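Local coordinates for protein Baccell_00875 (Bacteroides cellulosilyticus DSM 14838, PDB 5NO8) that is a polysaccharide lyase that probably removes the L-rhamnose caps linked to glucuronic acid in complex arabinogalactan proteins, at residues 166-171 with 326-331; 170-175 with 194-199. All coordinates share one frame; numbering follows the deposited sequence.

From the N terminus the chain runs up strand 163-168, the last strand of an antiparallel sheet, and turns through 170-175 into its neighbour, strand 175-180. Interaction 2 closes the shorter loop: after strand 187-194 of the same sheet, 194-199 comes back against that turn before entering strand 199-203 of a second sheet. Interaction 1 closes a much longer loop, bringing strand 326-335 of a third sheet onto the same hairpin end. The shorter loop lies within the longer one, and the two contacts share Gly170 and Gly171. With centres 6 Å apart, the two contacts make this one hairpin turn the meeting place of three beta sheets.

Interaction 1. Residues 166-171 with 326-331; sequences HIWKGG and KQTHAD
Thr328 OG1 is gripped by two hydrogen bonds. It donates to Gly170 O at 2.6 Å, and it accepts from a water, with 2.7 Å from the water oxygen to Thr328 OG1. The torsion chi1 (-169°) sets OG1 anti to the backbone N and leaves CG2 in the crowded position between N and the carbonyl carbon. OG1 meets Gly170 O from above the carbonyl plane. The same water also donates to His329 O and accepts from Trp168 NE1 at 2.9 Å, so the indole N-H is tied to strand 326-331 through solvent.

Trp168, with CG anti to its own N, reaches across so that the six-membered ring lies obliquely against His329, planes 31° apart. CZ2 sits over one face of the imidazole toward its rim, and Trp168 CH2 is 3.6 Å from His329 NE2. At the indole edge CZ2 meets His329 O at 3.4 Å. Lys169 centres an inverse gamma turn, closed by a weak bond from Gly170 N to Trp168 O; Lys169 O lies near the imidazole plane, at the ring edge, 3.3 Å from His329 CE1.

His329 NE2 donates to Asp331 OD2 at 3.0 Å. The bond is bent, 140° at the hydrogen, and reaches OD2 from above the carboxylate plane, but it stays close to the imidazole plane and so fixes the ring's rotation. Arg317 and Asp319 of strand 314-322 also touch this histidine.

Chemically, the end of edge strand 163-168 and the loop after it are joined to strand 326-335 by a hydroxyl, a water and two oblique rings. Lys169 NZ, which also has a long, weak ion pair with Glu671, is 4.9 Å from Asp331 OD2, too far for a bridge, but could favour a charged carboxylate, which in turn could ease protonation of His329.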
loop_
_atom_site.group_PDB
_atom_site.type_symbol
_atom_site.label_atom_id
_atom_site.label_comp_id
_atom_site.label_asym_id
_atom_site.label_seq_id
_atom_site.Cartn_x
_atom_site.Cartn_y
_atom_site.Cartn_z
ATOM N N HIS A 166 0.198 -6.750 -8.053
ATOM C CA HIS A 166 -0.159 -7.299 -6.743
ATOM C C HIS A 166 0.628 -8.578 -6.575
ATOM O O HIS A 166 0.288 -9.608 -7.169
ATOM C CB HIS A 166 -1.648 -7.521 -6.691
ATOM C CG HIS A 166 -2.411 -6.241 -6.833
ATOM N ND1 HIS A 166 -2.258 -5.197 -5.943
ATOM C CD2 HIS A 166 -3.250 -5.795 -7.809
ATOM C CE1 HIS A 166 -2.995 -4.172 -6.355
ATOM N NE2 HIS A 166 -3.623 -4.515 -7.468
ATOM N N ILE A 167 1.663 -8.490 -5.749
ATOM C CA ILE A 167 2.604 -9.594 -5.554
ATOM C C ILE A 167 2.207 -10.352 -4.295
ATOM O O ILE A 167 1.992 -9.723 -3.264
ATOM C CB ILE A 167 4.031 -9.070 -5.380
ATOM C CG1 ILE A 167 4.418 -8.185 -6.569
ATOM C CG2 ILE A 167 5.016 -10.236 -5.237
ATOM C CD1 ILE A 167 5.653 -7.366 -6.290
ATOM N N TRP A 168 2.095 -11.671 -4.394
ATOM C CA TRP A 168 1.900 -12.512 -3.216
ATOM C C TRP A 168 3.032 -13.496 -3.094
ATOM O O TRP A 168 3.176 -14.407 -3.947
ATOM C CB TRP A 168 0.562 -13.227 -3.194
ATOM C CG TRP A 168 0.378 -14.043 -1.955
ATOM C CD1 TRP A 168 -0.064 -15.333 -1.889
ATOM C CD2 TRP A 168 0.676 -13.650 -0.601
ATOM N NE1 TRP A 168 -0.052 -15.759 -0.593
ATOM C CE2 TRP A 168 0.367 -14.752 0.222
ATOM C CE3 TRP A 168 1.133 -12.463 -0.002
ATOM C CZ2 TRP A 168 0.519 -14.725 1.618
ATOM C CZ3 TRP A 168 1.316 -12.448 1.383
ATOM C CH2 TRP A 168 0.989 -13.582 2.172
ATOM N N LYS A 169 3.800 -13.329 -2.015
ATOM C CA LYS A 169 4.920 -14.204 -1.690
ATOM C C LYS A 169 4.453 -15.511 -1.038
ATOM O O LYS A 169 4.933 -15.914 0.020
ATOM C CB LYS A 169 5.944 -13.457 -0.799
ATOM C CG LYS A 169 5.408 -13.015 0.555
ATOM C CD LYS A 169 6.451 -12.260 1.384
ATOM C CE LYS A 169 5.880 -12.013 2.779
ATOM N NZ LYS A 169 6.800 -11.273 3.657
ATOM N N GLY A 170 3.546 -16.206 -1.698
ATOM C CA GLY A 170 2.859 -17.352 -1.102
ATOM C C GLY A 170 3.508 -18.698 -1.295
ATOM O O GLY A 170 2.802 -19.720 -1.328
ATOM N N GLY A 171 4.828 -18.735 -1.420
ATOM C CA GLY A 171 5.540 -20.022 -1.494
ATOM C C GLY A 171 5.158 -20.776 -2.761
ATOM O O GLY A 171 5.292 -20.240 -3.872
ATOM N N LYS A 326 4.258 -29.203 -1.282
ATOM C CA LYS A 326 3.822 -27.819 -1.472
ATOM C C LYS A 326 3.538 -27.173 -0.120
ATOM O O LYS A 326 3.115 -27.851 0.850
ATOM C CB LYS A 326 2.563 -27.764 -2.330
ATOM C CG LYS A 326 2.636 -28.510 -3.646
ATOM C CD LYS A 326 3.224 -27.654 -4.726
ATOM C CE LYS A 326 3.222 -28.386 -6.054
ATOM N NZ LYS A 326 4.196 -27.732 -6.968
ATOM N N GLN A 327 3.733 -25.853 -0.073
ATOM C CA GLN A 327 3.401 -25.074 1.108
ATOM C C GLN A 327 3.021 -23.681 0.740
ATOM O O GLN A 327 3.534 -23.103 -0.214
ATOM C CB GLN A 327 4.520 -25.034 2.144
ATOM C CG GLN A 327 5.782 -24.324 1.732
ATOM C CD GLN A 327 6.823 -24.346 2.836
ATOM O OE1 GLN A 327 7.838 -25.039 2.727
ATOM N NE2 GLN A 327 6.578 -23.585 3.907
ATOM N N THR A 328 2.127 -23.138 1.533
ATOM C CA THR A 328 1.773 -21.718 1.413
ATOM C C THR A 328 1.339 -21.227 2.770
ATOM O O THR A 328 1.271 -22.017 3.714
ATOM C CB THR A 328 0.720 -21.487 0.287
ATOM O OG1 THR A 328 0.572 -20.084 0.009
ATOM C CG2 THR A 328 -0.644 -22.061 0.599
ATOM N N HIS A 329 1.063 -19.932 2.886
ATOM C CA HIS A 329 0.769 -19.336 4.173
ATOM C C HIS A 329 -0.188 -18.146 4.122
ATOM O O HIS A 329 -0.558 -17.659 3.044
ATOM C CB HIS A 329 2.083 -18.927 4.852
ATOM C CG HIS A 329 2.628 -17.605 4.395
ATOM N ND1 HIS A 329 3.218 -17.425 3.168
ATOM C CD2 HIS A 329 2.629 -16.393 4.996
ATOM C CE1 HIS A 329 3.607 -16.162 3.055
ATOM N NE2 HIS A 329 3.258 -15.512 4.148
ATOM N N ALA A 330 -0.597 -17.748 5.321
ATOM C CA ALA A 330 -1.276 -16.486 5.592
ATOM C C ALA A 330 -0.610 -15.782 6.763
ATOM O O ALA A 330 -0.113 -16.437 7.677
ATOM C CB ALA A 330 -2.730 -16.720 5.901
ATOM N N ASP A 331 -0.588 -14.443 6.719
ATOM C CA ASP A 331 0.019 -13.616 7.781
ATOM C C ASP A 331 -1.086 -12.844 8.522
ATOM O O ASP A 331 -1.781 -12.026 7.910
ATOM C CB ASP A 331 1.002 -12.613 7.203
ATOM C CG ASP A 331 2.199 -13.268 6.539
ATOM O OD1 ASP A 331 2.831 -14.145 7.184
ATOM O OD2 ASP A 331 2.517 -12.884 5.377
HETATM O O HOH W 1 -1.253 -18.215 0.478
#

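Interaction 2. Residues 170-175 with 194-199; sequences GGSAAY and DGAIRN
Ser172 lies beside Gly195, with CB and OG both 3.9 Å from Gly195 O, while its CA-H points at that same oxygen. With chi1 at -51°, OG stands beside the serine's own N, where its main protein partner is the backbone N of Gln327 in strand 326-335. OG also bonds a water at 2.7 Å, which passes only a weak bond on to Gly195 O. A second water lies within hydrogen-bonding distance of both Gly195 O and Ser172 O, so two waters connect Ser172 with Gly195 O, one of them only weakly.

The backbone makes the firmer join. Gly171 and Ile197 form a single antiparallel hydrogen-bonded bridge: Gly171 N donates to Ile197 O at 2.9 Å in the carbonyl plane, and Ile197 N donates back to Gly171 O at 3.0 Å, from above the plane of the Gly171 carbonyl. Gly171 O also takes Ala174 N, closing a type I turn that overlaps the type II' turn from Gly170 to Ala173. The positive phi of Gly171 suits its place as second residue of the type II' turn. Ala196 CB packs 3.4 Å from Gly171 C, and Ala174 CB rests on Ile197 CB at 3.7 Å.

Beyond CB, Ile197 leads away toward Leu220 of strand 217-221. The bridge thus pins the hairpin turn between strands 163-168 and 175-180 to the crossing from strand 187-194 to strand 199-203, while Ala173 packs against Tyr322 of strand 314-322 and Thr328 of strand 326-335.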
loop_
_atom_site.group_PDB
_atom_site.type_symbol
_atom_site.label_atom_id
_atom_site.label_comp_id
_atom_site.label_asym_id
_atom_site.label_seq_id
_atom_site.Cartn_x
_atom_site.Cartn_y
_atom_site.Cartn_z
ATOM N N GLY A 170 3.546 -16.206 -1.698
ATOM C CA GLY A 170 2.859 -17.352 -1.102
ATOM C C GLY A 170 3.508 -18.698 -1.295
ATOM O O GLY A 170 2.802 -19.720 -1.328
ATOM N N GLY A 171 4.828 -18.735 -1.420
ATOM C CA GLY A 171 5.540 -20.022 -1.494
ATOM C C GLY A 171 5.158 -20.776 -2.761
ATOM O O GLY A 171 5.292 -20.240 -3.872
ATOM N N SER A 172 4.663 -22.009 -2.595
ATOM C CA SER A 172 4.228 -22.831 -3.729
ATOM C C SER A 172 3.019 -22.255 -4.426
ATOM O O SER A 172 2.778 -22.597 -5.579
ATOM C CB SER A 172 3.912 -24.275 -3.312
ATOM O OG SER A 172 4.981 -24.845 -2.569
ATOM N N ALA A 173 2.260 -21.409 -3.723
ATOM C CA ALA A 173 1.053 -20.787 -4.260
ATOM C C ALA A 173 1.245 -19.299 -4.455
ATOM O O ALA A 173 0.287 -18.515 -4.410
ATOM C CB ALA A 173 -0.100 -21.049 -3.327
ATOM N N ALA A 174 2.495 -18.899 -4.702
ATOM C CA ALA A 174 2.788 -17.518 -5.004
ATOM C C ALA A 174 2.167 -17.106 -6.345
ATOM O O ALA A 174 1.919 -17.925 -7.206
ATOM C CB ALA A 174 4.287 -17.302 -5.033
ATOM N N TYR A 175 1.932 -15.806 -6.498
ATOM C CA TYR A 175 1.385 -15.264 -7.713
ATOM C C TYR A 175 1.673 -13.776 -7.839
ATOM O O TYR A 175 2.075 -13.111 -6.898
ATOM C CB TYR A 175 -0.125 -15.535 -7.808
ATOM C CG TYR A 175 -0.978 -14.857 -6.763
ATOM C CD1 TYR A 175 -1.236 -13.483 -6.803
ATOM C CD2 TYR A 175 -1.518 -15.587 -5.717
ATOM C CE1 TYR A 175 -2.008 -12.875 -5.844
ATOM C CE2 TYR A 175 -2.318 -14.990 -4.779
ATOM C CZ TYR A 175 -2.561 -13.634 -4.855
ATOM O OH TYR A 175 -3.309 -13.028 -3.888
ATOM N N ASP A 194 5.374 -24.760 -10.122
ATOM C CA ASP A 194 6.334 -25.676 -9.552
ATOM C C ASP A 194 7.367 -24.823 -8.823
ATOM O O ASP A 194 7.653 -23.713 -9.242
ATOM C CB ASP A 194 6.979 -26.553 -10.645
ATOM C CG ASP A 194 7.742 -27.743 -10.073
ATOM O OD1 ASP A 194 7.441 -28.201 -8.942
ATOM O OD2 ASP A 194 8.641 -28.258 -10.763
ATOM N N GLY A 195 7.905 -25.340 -7.726
ATOM C CA GLY A 195 8.801 -24.567 -6.860
ATOM C C GLY A 195 8.027 -23.506 -6.090
ATOM O O GLY A 195 6.823 -23.659 -5.851
ATOM N N ALA A 196 8.717 -22.454 -5.682
ATOM C CA ALA A 196 8.152 -21.466 -4.766
ATOM C C ALA A 196 8.784 -20.100 -4.913
ATOM O O ALA A 196 9.937 -19.975 -5.344
ATOM C CB ALA A 196 8.292 -21.950 -3.335
ATOM N N ILE A 197 8.018 -19.082 -4.540
ATOM C CA ILE A 197 8.536 -17.728 -4.390
ATOM C C ILE A 197 8.288 -17.339 -2.934
ATOM O O ILE A 197 7.149 -17.382 -2.445
ATOM C CB ILE A 197 7.885 -16.728 -5.365
ATOM C CG1 ILE A 197 8.255 -17.045 -6.812
ATOM C CG2 ILE A 197 8.257 -15.276 -5.032
ATOM C CD1 ILE A 197 9.738 -16.981 -7.114
ATOM N N ARG A 198 9.365 -16.993 -2.239
ATOM C CA ARG A 198 9.314 -16.703 -0.807
ATOM C C ARG A 198 9.224 -15.224 -0.456
ATOM O O ARG A 198 8.863 -14.873 0.656
ATOM C CB ARG A 198 10.500 -17.324 -0.080
ATOM C CG ARG A 198 11.806 -16.632 -0.392
ATOM C CD ARG A 198 12.891 -16.720 0.663
ATOM N NE ARG A 198 14.135 -16.200 0.050
ATOM C CZ ARG A 198 14.617 -14.953 0.152
ATOM N NH1 ARG A 198 14.020 -14.020 0.899
ATOM N NH2 ARG A 198 15.752 -14.622 -0.498
ATOM N N ASN A 199 9.638 -14.351 -1.372
ATOM C CA ASN A 199 9.613 -12.921 -1.121
ATOM C C ASN A 199 9.889 -12.185 -2.420
ATOM O O ASN A 199 9.949 -12.794 -3.480
ATOM C CB ASN A 199 10.672 -12.533 -0.063
ATOM C CG ASN A 199 10.156 -11.469 0.881
ATOM O OD1 ASN A 199 9.536 -10.524 0.436
ATOM N ND2 ASN A 199 10.389 -11.647 2.200
HETATM O O HOH W 2 4.460 -24.690 -6.796
HETATM O O HOH W 3 6.948 -26.204 -3.789
#